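Local coordinates for uncharacterized protein (Chondromyces crocatus, PDB 6I86), which is a domain of unknown function from the crocagin gene cluster, probably with a part in making that ribosomally synthesised, post-translationally modified peptide, at residues S24-N28 / L45-L51; V56-F62 / E128-V134; V82-I88 / Y117-W123. All blocks are in the same frame, centred on the assembly; numbering follows the deposited sequence.

Contact 1 (S24-N28 / L45-L51); sequences SCSIN and LKIAHEL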
loop_
_atom_site.group_PDB
_atom_site.type_symbol
_atom_site.label_atom_id
_atom_site.label_comp_id
_atom_site.label_asym_id
_atom_site.label_seq_id
_atom_site.Cartn_x
_atom_site.Cartn_y
_atom_site.Cartn_z
ATOM N N SER A 24 9.767 -7.433 8.106
ATOM C CA SER A 24 10.924 -7.278 8.978
ATOM C C SER A 24 11.267 -5.821 9.258
ATOM O O SER A 24 12.183 -5.558 10.045
ATOM C CB SER A 24 12.139 -7.983 8.366
ATOM O OG SER A 24 12.559 -7.335 7.178
ATOM N N CYS A 25 10.561 -4.873 8.639
ATOM C CA CYS A 25 10.853 -3.462 8.855
ATOM C C CYS A 25 10.592 -3.081 10.309
ATOM O O CYS A 25 9.704 -3.633 10.965
ATOM C CB CYS A 25 10.009 -2.595 7.920
ATOM S SG CYS A 25 10.383 -0.825 7.990
ATOM N N SER A 26 11.387 -2.128 10.810
ATOM C CA SER A 26 11.281 -1.716 12.206
ATOM C C SER A 26 9.885 -1.216 12.550
ATOM O O SER A 26 9.443 -1.347 13.697
ATOM C CB SER A 26 12.316 -0.631 12.510
ATOM O OG SER A 26 12.086 0.526 11.724
ATOM N N ILE A 27 9.172 -0.651 11.571
ATOM C CA ILE A 27 7.832 -0.131 11.812
ATOM C C ILE A 27 6.855 -1.230 12.213
ATOM O O ILE A 27 5.800 -0.939 12.788
ATOM C CB ILE A 27 7.337 0.625 10.559
ATOM C CG1 ILE A 27 6.118 1.490 10.893
ATOM C CG2 ILE A 27 7.031 -0.345 9.432
ATOM C CD1 ILE A 27 5.749 2.479 9.807
ATOM N N ASN A 28 7.181 -2.493 11.937
ATOM C CA ASN A 28 6.313 -3.615 12.265
ATOM C C ASN A 28 6.556 -4.150 13.675
ATOM O O ASN A 28 6.212 -5.303 13.959
ATOM C CB ASN A 28 6.488 -4.734 11.235
ATOM C CG ASN A 28 5.251 -5.609 11.106
ATOM O OD1 ASN A 28 4.139 -5.176 11.401
ATOM N ND2 ASN A 28 5.442 -6.846 10.656
ATOM N N LEU A 45 11.805 6.303 6.802
ATOM C CA LEU A 45 11.655 5.011 6.143
ATOM C C LEU A 45 11.183 5.181 4.705
ATOM O O LEU A 45 11.627 4.453 3.808
ATOM C CB LEU A 45 10.686 4.127 6.929
ATOM C CG LEU A 45 11.189 3.543 8.250
ATOM C CD1 LEU A 45 10.072 2.798 8.971
ATOM C CD2 LEU A 45 12.381 2.630 8.009
ATOM N N LYS A 46 10.287 6.143 4.465
ATOM C CA LYS A 46 9.848 6.419 3.101
ATOM C C LYS A 46 11.003 6.924 2.248
ATOM O O LYS A 46 11.190 6.482 1.107
ATOM C CB LYS A 46 8.707 7.436 3.108
ATOM C CG LYS A 46 8.283 7.886 1.720
ATOM C CD LYS A 46 7.191 8.939 1.777
ATOM C CE LYS A 46 7.281 9.873 0.583
ATOM N NZ LYS A 46 7.460 9.122 -0.690
ATOM N N ILE A 47 11.788 7.863 2.785
ATOM C CA ILE A 47 12.939 8.385 2.054
ATOM C C ILE A 47 13.908 7.260 1.713
ATOM O O ILE A 47 14.493 7.231 0.623
ATOM C CB ILE A 47 13.627 9.499 2.868
ATOM C CG1 ILE A 47 12.721 10.729 2.963
ATOM C CG2 ILE A 47 14.964 9.881 2.249
ATOM C CD1 ILE A 47 13.266 11.820 3.858
ATOM N N ALA A 48 14.080 6.309 2.630
ATOM C CA ALA A 48 15.001 5.195 2.442
ATOM C C ALA A 48 14.402 4.057 1.626
ATOM O O ALA A 48 15.033 3.000 1.514
ATOM C CB ALA A 48 15.475 4.668 3.800
ATOM N N HIS A 49 13.213 4.252 1.055
ATOM C CA HIS A 49 12.537 3.257 0.224
ATOM C C HIS A 49 12.266 1.959 0.977
ATOM O O HIS A 49 12.169 0.891 0.363
ATOM C CB HIS A 49 13.327 2.972 -1.061
ATOM C CG HIS A 49 13.912 4.196 -1.691
ATOM N ND1 HIS A 49 13.134 5.202 -2.224
ATOM C CD2 HIS A 49 15.199 4.585 -1.861
ATOM C CE1 HIS A 49 13.917 6.155 -2.699
ATOM N NE2 HIS A 49 15.173 5.805 -2.491
ATOM N N GLU A 50 12.150 2.025 2.304
ATOM C CA GLU A 50 11.727 0.874 3.089
ATOM C C GLU A 50 10.214 0.794 3.251
ATOM O O GLU A 50 9.702 -0.269 3.622
ATOM C CB GLU A 50 12.384 0.889 4.475
ATOM C CG GLU A 50 13.882 0.634 4.471
ATOM C CD GLU A 50 14.428 0.434 5.869
ATOM O OE1 GLU A 50 13.803 -0.325 6.642
ATOM O OE2 GLU A 50 15.473 1.032 6.197
ATOM N N LEU A 51 9.489 1.878 2.984
ATOM C CA LEU A 51 8.036 1.840 3.005
ATOM C C LEU A 51 7.484 2.706 1.884
ATOM O O LEU A 51 8.136 3.638 1.405
ATOM C CB LEU A 51 7.462 2.282 4.373
ATOM C CG LEU A 51 7.361 3.730 4.873
ATOM C CD1 LEU A 51 6.224 4.519 4.225
ATOM C CD2 LEU A 51 7.181 3.715 6.383
#
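Leu45, in the last turn of its helix, packs its CD1 methyl against Cys25 and Ile27. Leu45 CD1 is 3.8 Å from Cys25 SG and 3.8 Å from Ile27 CB, so one methyl serves two neighbours. A second apolar point lies deeper, where Ile27 CD1 meets Leu51 CD2 at 3.9 Å. No hydrogen bond crosses between 24-28 and 45-51. Asn28 N bonds to Cys25 O at 2.9 Å, closing the short 3-10 turn. The helix ends in a Schellman motif, with His49 at positive phi as its C-prime residue, Glu50 N bonded to Leu45 O at 2.9 Å and His49 N to Lys46 O at 3.0 Å. That reversal brings Glu50 and Leu51 back toward Cys25 and Ile27, illustrating how a helix cap can shape a hydrophobic contact. The contact thus joins the loop after strand 17-22 to the end of helix 38-47, with Phe32 of helix 30-34, Leu19 of strand 17-22 and Ile42 of helix 38-47 adding to the apolar cluster.

Contact 2 (V56-F62 / E128-V134); sequences VVLEGYF and ESKHYDV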
loop_
_atom_site.group_PDB
_atom_site.type_symbol
_atom_site.label_atom_id
_atom_site.label_comp_id
_atom_site.label_asym_id
_atom_site.label_seq_id
_atom_site.Cartn_x
_atom_site.Cartn_y
_atom_site.Cartn_z
ATOM N N VAL A 56 -4.752 9.172 2.079
ATOM C CA VAL A 56 -6.163 9.370 1.785
ATOM C C VAL A 56 -6.554 10.752 2.289
ATOM O O VAL A 56 -5.916 11.324 3.177
ATOM C CB VAL A 56 -7.064 8.287 2.409
ATOM C CG1 VAL A 56 -6.668 6.912 1.899
ATOM C CG2 VAL A 56 -7.000 8.345 3.929
ATOM N N VAL A 57 -7.621 11.288 1.700
ATOM C CA VAL A 57 -8.044 12.646 2.014
ATOM C C VAL A 57 -8.852 12.679 3.306
ATOM O O VAL A 57 -8.701 13.593 4.124
ATOM C CB VAL A 57 -8.837 13.223 0.830
ATOM C CG1 VAL A 57 -9.072 14.703 1.017
ATOM C CG2 VAL A 57 -8.102 12.958 -0.474
ATOM N N LEU A 58 -9.724 11.692 3.505
ATOM C CA LEU A 58 -10.570 11.639 4.687
ATOM C C LEU A 58 -10.733 10.186 5.106
ATOM O O LEU A 58 -10.405 9.264 4.354
ATOM C CB LEU A 58 -11.943 12.281 4.428
ATOM C CG LEU A 58 -11.982 13.694 3.835
ATOM C CD1 LEU A 58 -13.311 13.934 3.144
ATOM C CD2 LEU A 58 -11.728 14.759 4.896
ATOM N N GLU A 59 -11.254 9.993 6.315
ATOM C CA GLU A 59 -11.412 8.648 6.858
ATOM C C GLU A 59 -12.429 7.845 6.054
ATOM O O GLU A 59 -13.490 8.354 5.678
ATOM C CB GLU A 59 -11.836 8.715 8.326
ATOM C CG GLU A 59 -12.631 7.504 8.815
ATOM C CD GLU A 59 -11.752 6.314 9.159
ATOM O OE1 GLU A 59 -12.226 5.163 9.039
ATOM O OE2 GLU A 59 -10.590 6.526 9.558
ATOM N N GLY A 60 -12.096 6.588 5.791
ATOM C CA GLY A 60 -13.019 5.695 5.125
ATOM C C GLY A 60 -12.480 4.282 5.125
ATOM O O GLY A 60 -11.513 3.965 5.821
ATOM N N TYR A 61 -13.133 3.429 4.343
ATOM C CA TYR A 61 -12.667 2.075 4.082
ATOM C C TYR A 61 -12.280 1.983 2.616
ATOM O O TYR A 61 -13.045 2.404 1.744
ATOM C CB TYR A 61 -13.745 1.038 4.402
ATOM C CG TYR A 61 -13.819 0.630 5.854
ATOM C CD1 TYR A 61 -14.558 1.369 6.766
ATOM C CD2 TYR A 61 -13.160 -0.503 6.309
ATOM C CE1 TYR A 61 -14.637 0.994 8.093
ATOM C CE2 TYR A 61 -13.232 -0.887 7.636
ATOM C CZ TYR A 61 -13.970 -0.135 8.524
ATOM O OH TYR A 61 -14.045 -0.512 9.847
ATOM N N PHE A 62 -11.102 1.432 2.343
ATOM C CA PHE A 62 -10.532 1.501 1.008
ATOM C C PHE A 62 -10.021 0.140 0.564
ATOM O O PHE A 62 -9.417 -0.599 1.347
ATOM C CB PHE A 62 -9.408 2.538 0.963
ATOM C CG PHE A 62 -9.804 3.862 1.547
ATOM C CD1 PHE A 62 -10.685 4.694 0.871
ATOM C CD2 PHE A 62 -9.332 4.259 2.788
ATOM C CE1 PHE A 62 -11.071 5.913 1.410
ATOM C CE2 PHE A 62 -9.713 5.479 3.335
ATOM C CZ PHE A 62 -10.583 6.306 2.644
ATOM N N GLU A 128 -12.011 6.910 -4.270
ATOM C CA GLU A 128 -11.827 7.041 -2.826
ATOM C C GLU A 128 -12.986 7.791 -2.185
ATOM O O GLU A 128 -13.510 7.373 -1.146
ATOM C CB GLU A 128 -10.509 7.759 -2.528
ATOM C CG GLU A 128 -10.369 8.188 -1.074
ATOM C CD GLU A 128 -9.270 9.207 -0.853
ATOM O OE1 GLU A 128 -8.244 9.150 -1.567
ATOM O OE2 GLU A 128 -9.429 10.061 0.041
ATOM N N SER A 129 -13.412 8.894 -2.803
ATOM C CA SER A 129 -14.475 9.726 -2.254
ATOM C C SER A 129 -15.840 9.049 -2.267
ATOM O O SER A 129 -16.797 9.631 -1.745
ATOM C CB SER A 129 -14.545 11.051 -3.017
ATOM O OG SER A 129 -14.869 10.839 -4.380
ATOM N N LYS A 130 -15.966 7.854 -2.847
ATOM C CA LYS A 130 -17.204 7.095 -2.741
ATOM C C LYS A 130 -17.313 6.316 -1.439
ATOM O O LYS A 130 -18.387 5.781 -1.148
ATOM C CB LYS A 130 -17.337 6.100 -3.897
ATOM C CG LYS A 130 -17.442 6.699 -5.284
ATOM C CD LYS A 130 -17.470 5.584 -6.325
ATOM C CE LYS A 130 -17.392 6.129 -7.740
ATOM N NZ LYS A 130 -17.279 5.029 -8.738
ATOM N N HIS A 131 -16.238 6.239 -0.654
ATOM C CA HIS A 131 -16.117 5.228 0.389
ATOM C C HIS A 131 -15.780 5.821 1.750
ATOM O O HIS A 131 -15.252 5.117 2.617
ATOM C CB HIS A 131 -15.071 4.194 -0.029
ATOM C CG HIS A 131 -15.366 3.556 -1.351
ATOM N ND1 HIS A 131 -14.459 3.535 -2.389
ATOM C CD2 HIS A 131 -16.478 2.931 -1.809
ATOM C CE1 HIS A 131 -14.999 2.919 -3.427
ATOM N NE2 HIS A 131 -16.222 2.542 -3.100
ATOM N N TYR A 132 -16.081 7.104 1.960
ATOM C CA TYR A 132 -15.893 7.706 3.274
ATOM C C TYR A 132 -16.946 7.249 4.273
ATOM O O TYR A 132 -16.699 7.302 5.482
ATOM C CB TYR A 132 -15.913 9.232 3.162
ATOM C CG TYR A 132 -14.795 9.802 2.320
ATOM C CD1 TYR A 132 -13.521 9.253 2.362
ATOM C CD2 TYR A 132 -15.013 10.888 1.484
ATOM C CE1 TYR A 132 -12.493 9.772 1.594
ATOM C CE2 TYR A 132 -13.992 11.413 0.714
ATOM C CZ TYR A 132 -12.734 10.851 0.771
ATOM O OH TYR A 132 -11.714 11.368 0.004
ATOM N N ASP A 133 -18.108 6.799 3.799
ATOM C CA ASP A 133 -19.212 6.403 4.663
ATOM C C ASP A 133 -19.342 4.892 4.808
ATOM O O ASP A 133 -20.324 4.421 5.392
ATOM C CB ASP A 133 -20.528 6.986 4.141
ATOM C CG ASP A 133 -20.575 8.498 4.235
ATOM O OD1 ASP A 133 -19.881 9.061 5.106
ATOM O OD2 ASP A 133 -21.312 9.122 3.443
ATOM N N VAL A 134 -18.385 4.121 4.287
ATOM C CA VAL A 134 -18.428 2.675 4.460
ATOM C C VAL A 134 -18.237 2.344 5.933
ATOM O O VAL A 134 -17.293 2.818 6.577
ATOM C CB VAL A 134 -17.368 1.999 3.578
ATOM C CG1 VAL A 134 -17.397 0.498 3.774
ATOM C CG2 VAL A 134 -17.605 2.341 2.117
#
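Glu128 OE2 accepts two short hydrogen bonds, from the backbone Val57 N at 2.7 Å and from Tyr132 OH at 2.6 Å, so one carboxylate oxygen ties the loop at 56-59 to the Tyr132 ring. The other oxygen, OE1, bonds to Trp123 NE1 in strand 115-123. Farther along, Tyr61 N donates to His131 O at 3.2 Å. Beside that bond the backbones come close, Gly60 CA lying 4.0 Å from Tyr132 CA; a side chain at Gly60 would clash with the His131 carbonyl, which makes glycine well suited to this position. Leu58 CB sits over the Tyr132 ring in a CH-pi contact, 3.9 Å from its centroid, while Phe62 CZ approaches the edge of that ring, 4.1 Å from Tyr132 CE1. Tyr61 CB touches Val134 CG1 at 3.7 Å. The type I beta turn from Glu128 to His131 carries the chain out of helix 125-128, and the whole exemplifies a buried carboxylate holding the loop into strand 60-69, while Tyr61 bonds the strand's start to the turn.

Contact 3 (V82-I88 / Y117-W123); sequences VSELVSI and YRVLREW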
loop_
_atom_site.group_PDB
_atom_site.type_symbol
_atom_site.label_atom_id
_atom_site.label_comp_id
_atom_site.label_asym_id
_atom_site.label_seq_id
_atom_site.Cartn_x
_atom_site.Cartn_y
_atom_site.Cartn_z
ATOM N N VAL A 82 -4.069 10.060 -10.046
ATOM C CA VAL A 82 -2.676 10.329 -9.726
ATOM C C VAL A 82 -1.892 9.039 -9.918
ATOM O O VAL A 82 -2.414 7.936 -9.732
ATOM C CB VAL A 82 -2.521 10.893 -8.291
ATOM C CG1 VAL A 82 -2.951 9.864 -7.255
ATOM C CG2 VAL A 82 -1.092 11.367 -8.038
ATOM N N SER A 83 -0.634 9.192 -10.325
ATOM C CA SER A 83 0.264 8.069 -10.568
ATOM C C SER A 83 1.664 8.511 -10.179
ATOM O O SER A 83 2.153 9.526 -10.684
ATOM C CB SER A 83 0.213 7.639 -12.038
ATOM O OG SER A 83 1.221 6.690 -12.340
ATOM N N GLU A 84 2.305 7.771 -9.278
ATOM C CA GLU A 84 3.657 8.125 -8.870
ATOM C C GLU A 84 4.530 6.883 -8.856
ATOM O O GLU A 84 4.123 5.828 -8.361
ATOM C CB GLU A 84 3.675 8.830 -7.502
ATOM C CG GLU A 84 3.517 7.950 -6.281
ATOM C CD GLU A 84 3.642 8.751 -5.004
ATOM O OE1 GLU A 84 4.565 9.591 -4.928
ATOM O OE2 GLU A 84 2.826 8.547 -4.084
ATOM N N LEU A 85 5.720 7.016 -9.429
ATOM C CA LEU A 85 6.689 5.933 -9.492
ATOM C C LEU A 85 7.645 6.065 -8.314
ATOM O O LEU A 85 8.384 7.050 -8.215
ATOM C CB LEU A 85 7.452 5.980 -10.816
ATOM C CG LEU A 85 8.173 4.720 -11.301
ATOM C CD1 LEU A 85 7.194 3.572 -11.463
ATOM C CD2 LEU A 85 8.908 4.989 -12.611
ATOM N N VAL A 86 7.617 5.087 -7.412
ATOM C CA VAL A 86 8.563 5.044 -6.304
ATOM C C VAL A 86 9.231 3.678 -6.292
ATOM O O VAL A 86 9.318 3.011 -7.328
ATOM C CB VAL A 86 7.878 5.343 -4.957
ATOM C CG1 VAL A 86 7.459 6.803 -4.889
ATOM C CG2 VAL A 86 6.677 4.428 -4.752
ATOM N N SER A 87 9.706 3.254 -5.127
ATOM C CA SER A 87 10.393 1.976 -5.014
ATOM C C SER A 87 10.254 1.475 -3.585
ATOM O O SER A 87 9.873 2.218 -2.677
ATOM C CB SER A 87 11.867 2.097 -5.414
ATOM O OG SER A 87 12.544 3.022 -4.582
ATOM N N ILE A 88 10.569 0.198 -3.396
ATOM C CA ILE A 88 10.540 -0.406 -2.070
ATOM C C ILE A 88 11.575 -1.520 -2.021
ATOM O O ILE A 88 11.789 -2.239 -3.003
ATOM C CB ILE A 88 9.129 -0.921 -1.705
ATOM C CG1 ILE A 88 9.022 -1.130 -0.194
ATOM C CG2 ILE A 88 8.798 -2.215 -2.447
ATOM C CD1 ILE A 88 7.632 -1.477 0.274
ATOM N N TYR A 117 12.314 -3.350 -5.588
ATOM C CA TYR A 117 11.257 -3.280 -6.585
ATOM C C TYR A 117 10.943 -1.834 -6.922
ATOM O O TYR A 117 10.891 -0.979 -6.034
ATOM C CB TYR A 117 9.975 -3.956 -6.086
ATOM C CG TYR A 117 10.092 -5.448 -5.965
ATOM C CD1 TYR A 117 9.790 -6.274 -7.036
ATOM C CD2 TYR A 117 10.517 -6.034 -4.783
ATOM C CE1 TYR A 117 9.904 -7.646 -6.931
ATOM C CE2 TYR A 117 10.634 -7.404 -4.665
ATOM C CZ TYR A 117 10.326 -8.207 -5.743
ATOM O OH TYR A 117 10.442 -9.574 -5.631
ATOM N N ARG A 118 10.734 -1.568 -8.207
ATOM C CA ARG A 118 10.042 -0.351 -8.594
ATOM C C ARG A 118 8.567 -0.486 -8.235
ATOM O O ARG A 118 7.986 -1.573 -8.298
ATOM C CB ARG A 118 10.219 -0.073 -10.087
ATOM C CG ARG A 118 10.755 1.320 -10.371
ATOM C CD ARG A 118 11.163 1.514 -11.824
ATOM N NE ARG A 118 12.417 0.844 -12.159
ATOM C CZ ARG A 118 13.620 1.319 -11.853
ATOM N NH1 ARG A 118 14.712 0.652 -12.203
ATOM N NH2 ARG A 118 13.733 2.456 -11.178
ATOM N N VAL A 119 7.967 0.623 -7.818
ATOM C CA VAL A 119 6.606 0.617 -7.297
ATOM C C VAL A 119 5.826 1.722 -7.987
ATOM O O VAL A 119 6.246 2.885 -7.973
ATOM C CB VAL A 119 6.568 0.808 -5.772
ATOM C CG1 VAL A 119 5.127 0.953 -5.292
ATOM C CG2 VAL A 119 7.242 -0.358 -5.081
ATOM N N LEU A 120 4.697 1.364 -8.584
ATOM C CA LEU A 120 3.771 2.337 -9.140
ATOM C C LEU A 120 2.573 2.443 -8.210
ATOM O O LEU A 120 1.863 1.456 -7.988
ATOM C CB LEU A 120 3.327 1.941 -10.548
ATOM C CG LEU A 120 2.413 2.954 -11.237
ATOM C CD1 LEU A 120 3.194 4.227 -11.545
ATOM C CD2 LEU A 120 1.824 2.364 -12.513
ATOM N N ARG A 121 2.358 3.633 -7.660
ATOM C CA ARG A 121 1.151 3.934 -6.905
ATOM C C ARG A 121 0.163 4.624 -7.832
ATOM O O ARG A 121 0.404 5.753 -8.269
ATOM C CB ARG A 121 1.440 4.825 -5.699
ATOM C CG ARG A 121 0.166 5.352 -5.045
ATOM C CD ARG A 121 0.457 6.345 -3.935
ATOM N NE ARG A 121 0.603 7.713 -4.417
ATOM C CZ ARG A 121 -0.387 8.601 -4.416
ATOM N NH1 ARG A 121 -1.586 8.253 -3.967
ATOM N NH2 ARG A 121 -0.182 9.833 -4.863
ATOM N N GLU A 122 -0.940 3.947 -8.129
ATOM C CA GLU A 122 -2.051 4.524 -8.870
ATOM C C GLU A 122 -3.226 4.681 -7.917
ATOM O O GLU A 122 -3.585 3.732 -7.212
ATOM C CB GLU A 122 -2.445 3.644 -10.054
ATOM C CG GLU A 122 -1.357 3.509 -11.097
ATOM C CD GLU A 122 -1.743 2.580 -12.227
ATOM O OE1 GLU A 122 -1.998 3.077 -13.344
ATOM O OE2 GLU A 122 -1.791 1.351 -11.997
ATOM N N TRP A 123 -3.818 5.872 -7.889
ATOM C CA TRP A 123 -4.906 6.140 -6.962
ATOM C C TRP A 123 -5.991 6.943 -7.657
ATOM O O TRP A 123 -5.705 7.833 -8.465
ATOM C CB TRP A 123 -4.406 6.895 -5.725
ATOM C CG TRP A 123 -5.368 6.860 -4.591
ATOM C CD1 TRP A 123 -6.319 7.791 -4.292
ATOM C CD2 TRP A 123 -5.487 5.833 -3.605
ATOM N NE1 TRP A 123 -7.017 7.411 -3.173
ATOM C CE2 TRP A 123 -6.525 6.209 -2.732
ATOM C CE3 TRP A 123 -4.812 4.631 -3.371
ATOM C CZ2 TRP A 123 -6.906 5.427 -1.645
ATOM C CZ3 TRP A 123 -5.190 3.857 -2.296
ATOM C CH2 TRP A 123 -6.227 4.256 -1.444
HETATM O O HOH W 1 -1.071 5.342 -14.118
#
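Arg121, Val82 and Val119 lose the most surface where these two antiparallel strands pair, and each illustrates a different use of a neighbouring strand. Arg121 reaches across to Glu84, its hydrogen-bonded pair, in a very short salt bridge, Arg121 NE to Glu84 OE2, 2.4 Å; Arg121 NH2 lies 3.6 Å from Val82 CG2 and also bonds to a bound glycerol. Backbone bonds flank the bridge, Glu84 N to Arg121 O at 3.0 Å and Arg121 N to Glu84 O at 2.9 Å. Val82 pairs with Trp123, its CG1 3.6 Å from Trp123 CB, at the end of the paired region. Val119 faces Val86, with Val86 N to Val119 O at 2.7 Å, and Val119 CG2 meets Ile88 CG2 at 3.6 Å. All these residues share one face of the sheet. On the other, Leu85 CD1 packs 4.1 Å from Leu120 CD1, and a water accompanies the Ser83-Glu122 pair, donating to Glu122 OE1 at 2.6 Å and bonding weakly to Ser83 OG at 3.2 Å; Glu122 OE1 also meets Met77 N. The strand directions differ by 141°, reflecting marked twist. Strand 82-90 is outermost in the five-stranded mixed sheet, 115-123 pairs on its other side with 148-154, and Val52 and Leu54 of strand 51-55 pack against the Val86 and Arg121 face.

How the contacts relate
Contact 3 is the hub of the three. It touches contact 2 where Glu128 OE1 lies 2.7 Å from Trp123 NE1, a hydrogen bond, and where Val56 CG1 packs 3.9 Å from Trp123 CZ2; their centres are about 21 Å apart. It touches contact 1 through packing alone, His49 ND1 being 3.3 Å from Ser87 OG, with centres about 15 Å apart. Contacts 1 and 2 do not meet: their centres are about 25 Å apart, nearest atoms about 12 Å, on opposite sides of the chain's centre. In sequence, contact 3 is nested inside the loop closed by contact 2. Glycerol, probably from the crystallisation liquor, lies near Val57 and near Arg121; no active site is established.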